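Local coordinates for DNA repair protein RECN (Deinococcus radiodurans, PDB 4ABY), which probably takes part in the recombinational repair of DNA double-strand breaks as an SMC-like ATPase, represented here by its nucleotide-binding head domain, at residues R148-Q154 against T316-D322. Residues are numbered along the deposited sequence; the frame is centred on the assembly and turned at random.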
ATOM      1  N   ARG A 148      -4.251  -6.715   7.329  1.00 29.00           N
ATOM      2  CA  ARG A 148      -3.498  -5.985   8.342  1.00 28.32           C
ATOM      3  C   ARG A 148      -2.462  -5.049   7.722  1.00 28.90           C
ATOM      4  O   ARG A 148      -2.304  -3.906   8.154  1.00 29.50           O
ATOM      5  CB  ARG A 148      -2.789  -6.961   9.288  1.00 31.17           C
ATOM      6  CG  ARG A 148      -3.690  -7.972   9.987  1.00 32.21           C
ATOM      7  CD  ARG A 148      -4.739  -7.300  10.855  1.00 34.55           C
ATOM      8  NE  ARG A 148      -5.302  -8.209  11.853  1.00 50.15           N
ATOM      9  CZ  ARG A 148      -6.218  -9.143  11.594  1.00 57.60           C
ATOM     10  NH1 ARG A 148      -6.675  -9.311  10.357  1.00 47.36           N
ATOM     11  NH2 ARG A 148      -6.673  -9.917  12.572  1.00 50.06           N
ATOM     12  N   LEU A 149      -1.754  -5.550   6.714  1.00 25.97           N
ATOM     13  CA  LEU A 149      -0.658  -4.820   6.090  1.00 20.77           C
ATOM     14  C   LEU A 149      -0.944  -4.426   4.651  1.00 22.84           C
ATOM     15  O   LEU A 149      -1.634  -5.132   3.922  1.00 26.98           O
ATOM     16  CB  LEU A 149       0.616  -5.660   6.112  1.00 22.25           C
ATOM     17  CG  LEU A 149       1.592  -5.455   7.267  1.00 24.81           C
ATOM     18  CD1 LEU A 149       2.820  -6.318   7.048  1.00 24.96           C
ATOM     19  CD2 LEU A 149       1.982  -3.993   7.373  1.00 24.67           C
ATOM     20  N   THR A 150      -0.387  -3.294   4.246  1.00 25.20           N
ATOM     21  CA  THR A 150      -0.382  -2.882   2.851  1.00 21.30           C
ATOM     22  C   THR A 150       0.983  -2.290   2.552  1.00 21.59           C
ATOM     23  O   THR A 150       1.334  -1.252   3.100  1.00 27.61           O
ATOM     24  CB  THR A 150      -1.430  -1.804   2.577  1.00 19.86           C
ATOM     25  OG1 THR A 150      -2.741  -2.352   2.738  1.00 26.15           O
ATOM     26  CG2 THR A 150      -1.280  -1.286   1.169  1.00 21.97           C
ATOM     27  N   ILE A 151       1.767  -2.950   1.712  1.00 18.74           N
ATOM     28  CA  ILE A 151       3.043  -2.383   1.301  1.00 20.99           C
ATOM     29  C   ILE A 151       2.922  -1.830  -0.109  1.00 24.09           C
ATOM     30  O   ILE A 151       2.538  -2.552  -1.025  1.00 24.57           O
ATOM     31  CB  ILE A 151       4.176  -3.411   1.332  1.00 20.49           C
ATOM     32  CG1 ILE A 151       4.571  -3.732   2.771  1.00 20.04           C
ATOM     33  CG2 ILE A 151       5.379  -2.888   0.574  1.00 20.67           C
ATOM     34  CD1 ILE A 151       3.778  -4.843   3.384  1.00 20.67           C
ATOM     35  N   HIS A 152       3.250  -0.554  -0.288  1.00 23.07           N
ATOM     36  CA  HIS A 152       3.039   0.074  -1.587  1.00 23.23           C
ATOM     37  C   HIS A 152       4.256   0.138  -2.488  1.00 25.93           C
ATOM     38  O   HIS A 152       5.393   0.253  -2.033  1.00 20.25           O
ATOM     39  CB  HIS A 152       2.380   1.444  -1.464  1.00 24.36           C
ATOM     40  CG  HIS A 152       0.905   1.374  -1.229  1.00 21.71           C
ATOM     41  ND1 HIS A 152       0.057   0.652  -2.038  1.00 19.82           N
ATOM     42  CD2 HIS A 152       0.128   1.933  -0.272  1.00 22.43           C
ATOM     43  CE1 HIS A 152      -1.180   0.770  -1.590  1.00 23.42           C
ATOM     44  NE2 HIS A 152      -1.165   1.542  -0.519  1.00 23.01           N
ATOM     45  N   TRP A 153       3.956   0.103  -3.785  1.00 34.65           N
ATOM     46  CA  TRP A 153       4.918  -0.171  -4.836  1.00 28.76           C
ATOM     47  C   TRP A 153       5.067  -1.692  -4.866  1.00 26.29           C
ATOM     48  O   TRP A 153       4.487  -2.339  -5.729  1.00 31.47           O
ATOM     49  CB  TRP A 153       6.205   0.644  -4.619  1.00 27.41           C
ATOM     50  CG  TRP A 153       7.511   0.213  -5.269  1.00 30.18           C
ATOM     51  CD1 TRP A 153       8.730   0.794  -5.055  1.00 33.46           C
ATOM     52  CD2 TRP A 153       7.744  -0.866  -6.190  1.00 25.57           C
ATOM     53  NE1 TRP A 153       9.699   0.152  -5.775  1.00 33.70           N
ATOM     54  CE2 TRP A 153       9.125  -0.872  -6.480  1.00 29.55           C
ATOM     55  CE3 TRP A 153       6.931  -1.824  -6.796  1.00 24.51           C
ATOM     56  CZ2 TRP A 153       9.703  -1.793  -7.346  1.00 32.13           C
ATOM     57  CZ3 TRP A 153       7.508  -2.740  -7.649  1.00 34.51           C
ATOM     58  CH2 TRP A 153       8.881  -2.716  -7.920  1.00 36.26           C
ATOM     59  N   GLN A 154       5.767  -2.279  -3.906  1.00 23.25           N
ATOM     60  CA  GLN A 154       6.014  -3.723  -3.969  1.00 26.36           C
ATOM     61  C   GLN A 154       4.771  -4.621  -3.916  1.00 29.40           C
ATOM     62  O   GLN A 154       4.771  -5.706  -4.492  1.00 30.10           O
ATOM     63  CB  GLN A 154       7.015  -4.167  -2.902  1.00 23.69           C
ATOM     64  CG  GLN A 154       8.447  -3.863  -3.243  1.00 24.24           C
ATOM     65  CD  GLN A 154       8.853  -2.467  -2.834  1.00 26.88           C
ATOM     66  OE1 GLN A 154       8.016  -1.645  -2.464  1.00 23.47           O
ATOM     67  NE2 GLN A 154      10.148  -2.193  -2.891  1.00 31.21           N
ATOM     68  N   THR A 316      -6.467  -0.914   5.496  1.00 32.17           N
ATOM     69  CA  THR A 316      -5.750  -1.692   6.496  1.00 28.20           C
ATOM     70  C   THR A 316      -5.190  -0.775   7.578  1.00 30.33           C
ATOM     71  O   THR A 316      -4.873   0.381   7.312  1.00 29.82           O
ATOM     72  CB  THR A 316      -4.593  -2.483   5.867  1.00 29.00           C
ATOM     73  OG1 THR A 316      -3.659  -1.573   5.270  1.00 30.19           O
ATOM     74  CG2 THR A 316      -5.112  -3.443   4.807  1.00 26.98           C
ATOM     75  N   PRO A 317      -5.061  -1.294   8.808  1.00 31.03           N
ATOM     76  CA  PRO A 317      -4.567  -0.512   9.948  1.00 28.24           C
ATOM     77  C   PRO A 317      -3.153   0.012   9.732  1.00 27.44           C
ATOM     78  O   PRO A 317      -2.807   1.062  10.271  1.00 28.72           O
ATOM     79  CB  PRO A 317      -4.579  -1.526  11.104  1.00 30.63           C
ATOM     80  CG  PRO A 317      -4.661  -2.866  10.461  1.00 31.05           C
ATOM     81  CD  PRO A 317      -5.437  -2.661   9.201  1.00 31.57           C
ATOM     82  N   SER A 318      -2.350  -0.722   8.963  1.00 28.56           N
ATOM     83  CA  SER A 318      -0.959  -0.350   8.714  1.00 25.85           C
ATOM     84  C   SER A 318      -0.679  -0.297   7.225  1.00 27.11           C
ATOM     85  O   SER A 318      -1.141  -1.150   6.471  1.00 30.69           O
ATOM     86  CB  SER A 318      -0.009  -1.350   9.370  1.00 26.48           C
ATOM     87  OG  SER A 318      -0.239  -1.428  10.766  1.00 33.35           O
ATOM     88  N   VAL A 319       0.071   0.720   6.807  1.00 25.32           N
ATOM     89  CA  VAL A 319       0.444   0.898   5.405  1.00 21.50           C
ATOM     90  C   VAL A 319       1.932   1.227   5.271  1.00 20.85           C
ATOM     91  O   VAL A 319       2.502   1.907   6.122  1.00 23.71           O
ATOM     92  CB  VAL A 319      -0.382   2.011   4.737  1.00 22.88           C
ATOM     93  CG1 VAL A 319      -0.051   2.102   3.255  1.00 22.16           C
ATOM     94  CG2 VAL A 319      -1.870   1.766   4.944  1.00 24.98           C
ATOM     95  N   VAL A 320       2.558   0.699   4.226  1.00 20.39           N
ATOM     96  CA  VAL A 320       3.979   0.925   4.001  1.00 19.92           C
ATOM     97  C   VAL A 320       4.258   1.509   2.622  1.00 22.10           C
ATOM     98  O   VAL A 320       3.778   0.999   1.610  1.00 21.60           O
ATOM     99  CB  VAL A 320       4.788  -0.375   4.167  1.00 17.98           C
ATOM    100  CG1 VAL A 320       6.232  -0.159   3.739  1.00 19.31           C
ATOM    101  CG2 VAL A 320       4.718  -0.863   5.606  1.00 16.84           C
ATOM    102  N   PHE A 321       5.046   2.577   2.590  1.00 22.40           N
ATOM    103  CA  PHE A 321       5.430   3.207   1.337  1.00 22.31           C
ATOM    104  C   PHE A 321       6.942   3.122   1.209  1.00 25.51           C
ATOM    105  O   PHE A 321       7.668   3.491   2.131  1.00 28.96           O
ATOM    106  CB  PHE A 321       4.976   4.667   1.306  1.00 19.76           C
ATOM    107  CG  PHE A 321       3.492   4.844   1.454  1.00 17.79           C
ATOM    108  CD1 PHE A 321       2.664   4.827   0.345  1.00 21.30           C
ATOM    109  CD2 PHE A 321       2.924   5.026   2.704  1.00 17.84           C
ATOM    110  CE1 PHE A 321       1.298   4.989   0.477  1.00 19.64           C
ATOM    111  CE2 PHE A 321       1.558   5.189   2.844  1.00 19.66           C
ATOM    112  CZ  PHE A 321       0.745   5.171   1.728  1.00 19.17           C
ATOM    113  N   ASP A 322       7.418   2.709   0.061  1.00 26.53           N
ATOM    114  CA  ASP A 322       8.829   2.656  -0.178  1.00 32.00           C
ATOM    115  C   ASP A 322       9.217   3.649  -1.223  1.00 40.03           C
ATOM    116  O   ASP A 322       8.667   3.665  -2.283  1.00 49.99           O
ATOM    117  CB  ASP A 322       9.181   1.316  -0.756  1.00 33.92           C
ATOM    118  CG  ASP A 322      10.642   1.089  -0.838  1.00 36.60           C
ATOM    119  OD1 ASP A 322      11.382   1.680  -0.055  1.00 32.10           O
ATOM    120  OD2 ASP A 322      11.052   0.303  -1.675  1.00 36.67           O
TER
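His152 and Phe321 lie side by side on one face of a parallel strand pair, their rings oblique with planes 33° apart. In both residues CG stands anti to the carbonyl carbon (chi1 -79° and -59°), which sends the two rings the same way; CD2 of His152 comes 3.4 Å from CE1 of Phe321 and 3.5 Å from CG1 of Val319. The imidazole is further held through ND1 by Ser156. On the other face, Val320 lies alongside Ile151, with CB of the valine 3.6 Å from CG1 of the isoleucine. The backbone of Val320 serves both neighbours across the pair, giving its N-H to Thr150 O and taking the N-H of His152, a worked example of how alternate residues tie parallel strands together. Towards Arg148, Ser318 N bonds to Arg148 O at 3.3 Å, and Thr316 OG1 reaches both Thr150 OG1 and Ser318 O, each at 2.8 Å.

At the other end the side chains of Gln154 and Asp322 meet. A bend at chi2 turns the amide so that its NE2 gives a nearly straight bond of 2.9 Å to OD2 of Asp322, on the anti side of the carboxylate and somewhat out of its plane. With an alanine in place of Gln154, OD2 of Asp322 would probably lose its amide donor and the carboxylate would be freer to turn. Strand 318-321 running into Asp322 is probably the Walker B motif, and Gln154 probably corresponds to the Q-loop glutamine of ABC-type ATPases. Accordingly, Asp322 abuts Lys73, predicted to bind ATP.

Strand 149-152 is one of the two outermost strands of the mixed sheet within this chain, and strand 318-321 joins it to strand 348-352. Helix 69-83 covers the Val320 face, while helix 298-312 packs on His152 and Phe321, with helix 330-343 also against Phe321.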